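Local coordinates for protein coenzyme A transferase (Yersinia pestis, PDB 3QLI) that probably transfers coenzyme A from an acyl-CoA to a carboxylate such as acetate, at residues N181-R186 and H206-E211; A48-A53 and K79-T84. One frame throughout, in Å; residues are numbered along the deposited sequence.

Contact 1 of 2, residues N181-R186 and H206-E211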
loop_
_atom_site.group_PDB
_atom_site.type_symbol
_atom_site.label_atom_id
_atom_site.label_comp_id
_atom_site.label_asym_id
_atom_site.label_seq_id
_atom_site.Cartn_x
_atom_site.Cartn_y
_atom_site.Cartn_z
ATOM N N ASN A 181 29.352 20.040 -12.769
ATOM C CA ASN A 181 28.769 21.377 -12.749
ATOM C C ASN A 181 29.071 22.016 -11.410
ATOM O O ASN A 181 28.628 21.519 -10.378
ATOM C CB ASN A 181 27.255 21.275 -12.956
ATOM C CG ASN A 181 26.582 22.621 -13.039
ATOM O OD1 ASN A 181 27.219 23.657 -12.865
ATOM N ND2 ASN A 181 25.289 22.618 -13.320
ATOM N N ARG A 182 29.824 23.115 -11.407
ATOM C CA ARG A 182 30.208 23.733 -10.136
ATOM C C ARG A 182 28.989 24.288 -9.405
ATOM O O ARG A 182 29.050 24.574 -8.207
ATOM C CB ARG A 182 31.280 24.814 -10.333
ATOM C CG ARG A 182 30.814 25.993 -11.152
ATOM C CD ARG A 182 31.837 27.137 -11.155
ATOM N NE ARG A 182 31.190 28.386 -11.548
ATOM C CZ ARG A 182 31.193 28.879 -12.785
ATOM N NH1 ARG A 182 31.836 28.243 -13.757
ATOM N NH2 ARG A 182 30.562 30.020 -13.044
ATOM N N TYR A 183 27.873 24.428 -10.117
ATOM C CA TYR A 183 26.629 24.859 -9.469
ATOM C C TYR A 183 25.926 23.727 -8.714
ATOM O O TYR A 183 24.991 23.974 -7.953
ATOM C CB TYR A 183 25.665 25.489 -10.472
ATOM C CG TYR A 183 26.128 26.825 -10.994
ATOM C CD1 TYR A 183 25.729 28.006 -10.383
ATOM C CD2 TYR A 183 26.970 26.908 -12.096
ATOM C CE1 TYR A 183 26.152 29.237 -10.856
ATOM C CE2 TYR A 183 27.402 28.138 -12.575
ATOM C CZ TYR A 183 26.987 29.295 -11.954
ATOM O OH TYR A 183 27.416 30.517 -12.426
ATOM N N MET A 184 26.365 22.489 -8.921
ATOM C CA MET A 184 25.775 21.358 -8.196
ATOM C C MET A 184 26.415 21.261 -6.811
ATOM O O MET A 184 27.621 21.102 -6.698
ATOM C CB MET A 184 25.987 20.041 -8.961
ATOM C CG MET A 184 25.345 18.835 -8.266
ATOM S SD MET A 184 23.552 18.924 -8.136
ATOM C CE MET A 184 23.051 18.411 -9.778
ATOM N N PRO A 185 25.611 21.371 -5.748
ATOM C CA PRO A 185 26.205 21.301 -4.406
ATOM C C PRO A 185 26.830 19.938 -4.089
ATOM O O PRO A 185 26.361 18.899 -4.572
ATOM C CB PRO A 185 25.010 21.562 -3.480
ATOM C CG PRO A 185 23.796 21.164 -4.310
ATOM C CD PRO A 185 24.160 21.616 -5.703
ATOM N N ARG A 186 27.888 19.964 -3.283
ATOM C CA ARG A 186 28.513 18.756 -2.768
ATOM C C ARG A 186 27.741 18.324 -1.533
ATOM O O ARG A 186 27.921 18.875 -0.443
ATOM C CB ARG A 186 29.979 19.027 -2.418
ATOM C CG ARG A 186 30.746 17.798 -1.971
ATOM C CD ARG A 186 32.213 18.120 -1.703
ATOM N NE ARG A 186 33.023 18.197 -2.917
ATOM C CZ ARG A 186 33.123 19.268 -3.704
ATOM N NH1 ARG A 186 32.443 20.375 -3.423
ATOM N NH2 ARG A 186 33.908 19.230 -4.782
ATOM N N HIS A 206 29.192 24.119 -16.644
ATOM C CA HIS A 206 28.852 24.935 -15.473
ATOM C C HIS A 206 27.736 25.910 -15.781
ATOM O O HIS A 206 27.961 26.925 -16.442
ATOM C CB HIS A 206 30.084 25.700 -14.993
ATOM C CG HIS A 206 31.293 24.834 -14.817
ATOM N ND1 HIS A 206 31.389 23.889 -13.817
ATOM C CD2 HIS A 206 32.454 24.766 -15.512
ATOM C CE1 HIS A 206 32.555 23.273 -13.905
ATOM N NE2 HIS A 206 33.220 23.787 -14.925
ATOM N N VAL A 207 26.531 25.597 -15.306
ATOM C CA VAL A 207 25.360 26.436 -15.526
ATOM C C VAL A 207 24.463 26.315 -14.309
ATOM O O VAL A 207 24.459 25.287 -13.639
ATOM C CB VAL A 207 24.560 26.011 -16.777
ATOM C CG1 VAL A 207 25.377 26.244 -18.049
ATOM C CG2 VAL A 207 24.134 24.549 -16.664
ATOM N N PRO A 208 23.714 27.371 -13.998
ATOM C CA PRO A 208 22.887 27.270 -12.793
ATOM C C PRO A 208 21.904 26.104 -12.894
ATOM O O PRO A 208 21.461 25.754 -13.988
ATOM C CB PRO A 208 22.150 28.607 -12.765
ATOM C CG PRO A 208 23.107 29.561 -13.480
ATOM C CD PRO A 208 23.713 28.729 -14.576
ATOM N N LEU A 209 21.565 25.505 -11.760
ATOM C CA LEU A 209 20.603 24.408 -11.760
ATOM C C LEU A 209 19.206 24.924 -12.093
ATOM O O LEU A 209 18.869 26.055 -11.766
ATOM C CB LEU A 209 20.575 23.733 -10.387
ATOM C CG LEU A 209 21.876 23.111 -9.879
ATOM C CD1 LEU A 209 21.635 22.396 -8.542
ATOM C CD2 LEU A 209 22.486 22.164 -10.891
ATOM N N ILE A 210 18.383 24.096 -12.728
ATOM C CA ILE A 210 17.008 24.496 -13.002
ATOM C C ILE A 210 16.229 24.648 -11.701
ATOM O O ILE A 210 16.435 23.902 -10.736
ATOM C CB ILE A 210 16.272 23.513 -13.945
ATOM C CG1 ILE A 210 15.014 24.174 -14.514
ATOM C CG2 ILE A 210 15.943 22.189 -13.232
ATOM C CD1 ILE A 210 14.194 23.268 -15.419
ATOM N N GLU A 211 15.329 25.619 -11.682
ATOM C CA GLU A 211 14.629 25.954 -10.456
ATOM C C GLU A 211 13.190 25.517 -10.527
ATOM O O GLU A 211 12.587 25.494 -11.596
ATOM C CB GLU A 211 14.693 27.458 -10.205
ATOM C CG GLU A 211 16.092 27.969 -9.949
ATOM C CD GLU A 211 16.094 29.412 -9.509
ATOM O OE1 GLU A 211 15.119 30.124 -9.815
ATOM O OE2 GLU A 211 17.068 29.834 -8.857
#

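Contact 2 of 2, residues A48-A53 and K79-T84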
loop_
_atom_site.group_PDB
_atom_site.type_symbol
_atom_site.label_atom_id
_atom_site.label_comp_id
_atom_site.label_asym_id
_atom_site.label_seq_id
_atom_site.Cartn_x
_atom_site.Cartn_y
_atom_site.Cartn_z
ATOM N N ALA A 48 16.626 18.600 -11.499
ATOM C CA ALA A 48 17.834 19.403 -11.648
ATOM C C ALA A 48 19.015 18.495 -11.961
ATOM O O ALA A 48 20.017 18.934 -12.520
ATOM C CB ALA A 48 18.096 20.205 -10.384
ATOM N N ALA A 49 18.890 17.234 -11.567
ATOM C CA ALA A 49 19.896 16.207 -11.821
ATOM C C ALA A 49 20.082 15.897 -13.316
ATOM O O ALA A 49 21.150 15.445 -13.722
ATOM C CB ALA A 49 19.577 14.940 -11.043
ATOM N N GLU A 50 19.047 16.111 -14.130
ATOM C CA GLU A 50 19.152 15.822 -15.561
ATOM C C GLU A 50 20.311 16.649 -16.111
ATOM O O GLU A 50 20.429 17.834 -15.808
ATOM C CB GLU A 50 17.844 16.172 -16.279
ATOM C CG GLU A 50 16.615 15.441 -15.739
ATOM C CD GLU A 50 15.318 15.874 -16.406
ATOM O OE1 GLU A 50 15.286 16.961 -17.014
ATOM O OE2 GLU A 50 14.324 15.124 -16.315
ATOM N N PRO A 51 21.170 16.028 -16.918
ATOM C CA PRO A 51 22.372 16.720 -17.409
ATOM C C PRO A 51 22.186 17.405 -18.778
ATOM O O PRO A 51 22.106 16.721 -19.792
ATOM C CB PRO A 51 23.410 15.590 -17.479
ATOM C CG PRO A 51 22.597 14.369 -17.767
ATOM C CD PRO A 51 21.237 14.572 -17.134
ATOM N N PRO A 52 22.118 18.747 -18.800
ATOM C CA PRO A 52 21.740 19.457 -20.032
ATOM C C PRO A 52 22.688 19.275 -21.207
ATOM O O PRO A 52 22.206 19.174 -22.329
ATOM C CB PRO A 52 21.707 20.936 -19.605
ATOM C CG PRO A 52 22.523 20.991 -18.327
ATOM C CD PRO A 52 22.232 19.670 -17.655
ATOM N N ALA A 53 23.992 19.235 -20.979
ATOM C CA ALA A 53 24.910 19.113 -22.110
ATOM C C ALA A 53 24.872 17.707 -22.712
ATOM O O ALA A 53 24.897 17.532 -23.940
ATOM C CB ALA A 53 26.333 19.506 -21.704
ATOM N N LYS A 79 12.506 20.858 -17.629
ATOM C CA LYS A 79 12.533 21.503 -18.930
ATOM C C LYS A 79 13.762 21.069 -19.710
ATOM O O LYS A 79 13.725 21.003 -20.937
ATOM C CB LYS A 79 12.518 23.025 -18.777
ATOM C CG LYS A 79 12.446 23.778 -20.092
ATOM C CD LYS A 79 12.156 25.254 -19.870
ATOM C CE LYS A 79 12.251 26.035 -21.171
ATOM N NZ LYS A 79 11.463 25.398 -22.258
ATOM N N ILE A 80 14.848 20.766 -19.012
ATOM C CA ILE A 80 16.048 20.349 -19.709
ATOM C C ILE A 80 15.745 19.100 -20.535
ATOM O O ILE A 80 16.116 19.027 -21.703
ATOM C CB ILE A 80 17.156 19.985 -18.705
ATOM C CG1 ILE A 80 17.526 21.197 -17.846
ATOM C CG2 ILE A 80 18.373 19.425 -19.424
ATOM C CD1 ILE A 80 18.105 20.830 -16.498
ATOM N N ALA A 81 15.061 18.129 -19.937
ATOM C CA ALA A 81 14.683 16.912 -20.656
ATOM C C ALA A 81 13.641 17.144 -21.756
ATOM O O ALA A 81 13.750 16.606 -22.854
ATOM C CB ALA A 81 14.206 15.840 -19.685
ATOM N N GLY A 82 12.631 17.953 -21.449
ATOM C CA GLY A 82 11.562 18.234 -22.392
ATOM C C GLY A 82 12.050 18.943 -23.635
ATOM O O GLY A 82 11.620 18.654 -24.747
ATOM N N ASP A 83 12.945 19.896 -23.421
ATOM C CA ASP A 83 13.548 20.686 -24.488
ATOM C C ASP A 83 14.438 19.895 -25.447
ATOM O O ASP A 83 14.533 20.232 -26.624
ATOM C CB ASP A 83 14.291 21.892 -23.913
ATOM C CG ASP A 83 13.346 22.975 -23.438
ATOM O OD1 ASP A 83 12.126 22.833 -23.659
ATOM O OD2 ASP A 83 13.822 23.964 -22.844
ATOM N N THR A 84 15.116 18.871 -24.937
ATOM C CA THR A 84 16.044 18.103 -25.763
ATOM C C THR A 84 15.606 16.702 -26.215
ATOM O O THR A 84 14.993 16.549 -27.268
ATOM C CB THR A 84 17.395 17.957 -25.037
ATOM O OG1 THR A 84 17.186 17.330 -23.766
ATOM C CG2 THR A 84 18.030 19.320 -24.815
#

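Contact 1 of 2, residues N181-R186 and H206-E211
A mixed contact, hydrogen-bonded and apolar, joins the two loops that follow neighbouring parallel strands 175-180 and 201-204, with N181 of one meeting V207 of the other. The carboxamide works in both directions. N181 ND2 donates to V207 O at 2.8 Å, with the acceptor in the amide plane, while N181 OD1 accepts from V207 N at 3.2 Å. A chi1 of -176° puts CG anti to the backbone N, and the carboxamide beyond it meets V207. N181 OD1 is gripped twice, because Y183 N also reaches it, at 2.9 Å, and the two N-H groups approach from opposite faces of the carboxamide plane. Next to this pair, R182 N donates to H206 ND1 at 3.0 Å, meeting the imidazole edge in the ring plane and so fixing which ring nitrogen is the acceptor. The R182 chain crosses H206 at about a right angle, with R182 NH1 3.3 Å from H206 CB. P208 CA lies over one face of the Y183 ring, a CH-pi contact 4.0 Å from its centroid, while the proline side chain runs beside the tyrosine. Deeper in, L209 fits its two methyls between several partners: L209 CD1 is 3.9 Å from P185 CD, and CD2 faces M184 CE and N181 ND2. The bond from Y183 N to N181 OD1 defines an Asx turn, here superposed on a type I beta turn from N181 to M184.

Contact 2 of 2, residues A48-A53 and K79-T84
I80, E50 and P52 carry most of this contact, in which one side of the short helix 79-83 rests on the bend that leads into helix 52-63. I80 contributes the largest share. Its CG2, anti to the backbone N, presses on the first turn of helix 52-63, lying 3.4 Å from P52 CA and 3.7 Å from P52 CB. The tip of its other branch, I80 CD1, lies 3.9 Å from E50 O. The E50 side chain, extended beyond CG (chi2 176°), comes across to A81. There A81 CB lies close to both carboxylate oxygens, 3.1 Å from E50 OE1 and 3.4 Å from E50 OE2. E50 OE1 also accepts a weak hydrogen bond from A81 N at 3.2 Å, bent to 133° at the hydrogen, and OE2 takes a second weak bond from A78 N. Both oxygens of this buried acid are thus directed at backbone N-H groups in and just before the first turn of helix 79-83, where the helix dipole would be expected to favour a negative charge. P51 occupies the N-cap position of helix 52-63. L55, one turn into that helix, touches both E50 and I80, while P51 and P52 pack against T147 of strand 143-148 and E179 of strand 175-180, so the bend lies between helix 79-83 and the parallel sheet.

In the fold
The two contacts hold different connections of one parallel sheet. Contact 1 is partly buried and combines three hydrogen bonds with the packing of L209 and P208; contact 2 is the more buried, yet smaller in area, and combines methyl packing with an acid facing a helix start. Strand 143-148 serves both through T147, which touches N181 and M184 as well as P51 and P52. The contacts also touch directly, I210 packing on A48, K79 and I80 and carrying the 206-211 loop over contact 2. There E50 lies about 6 Å, between side chains, from E76, which binds CoA in a structure of this protein though none is bound to this chain here.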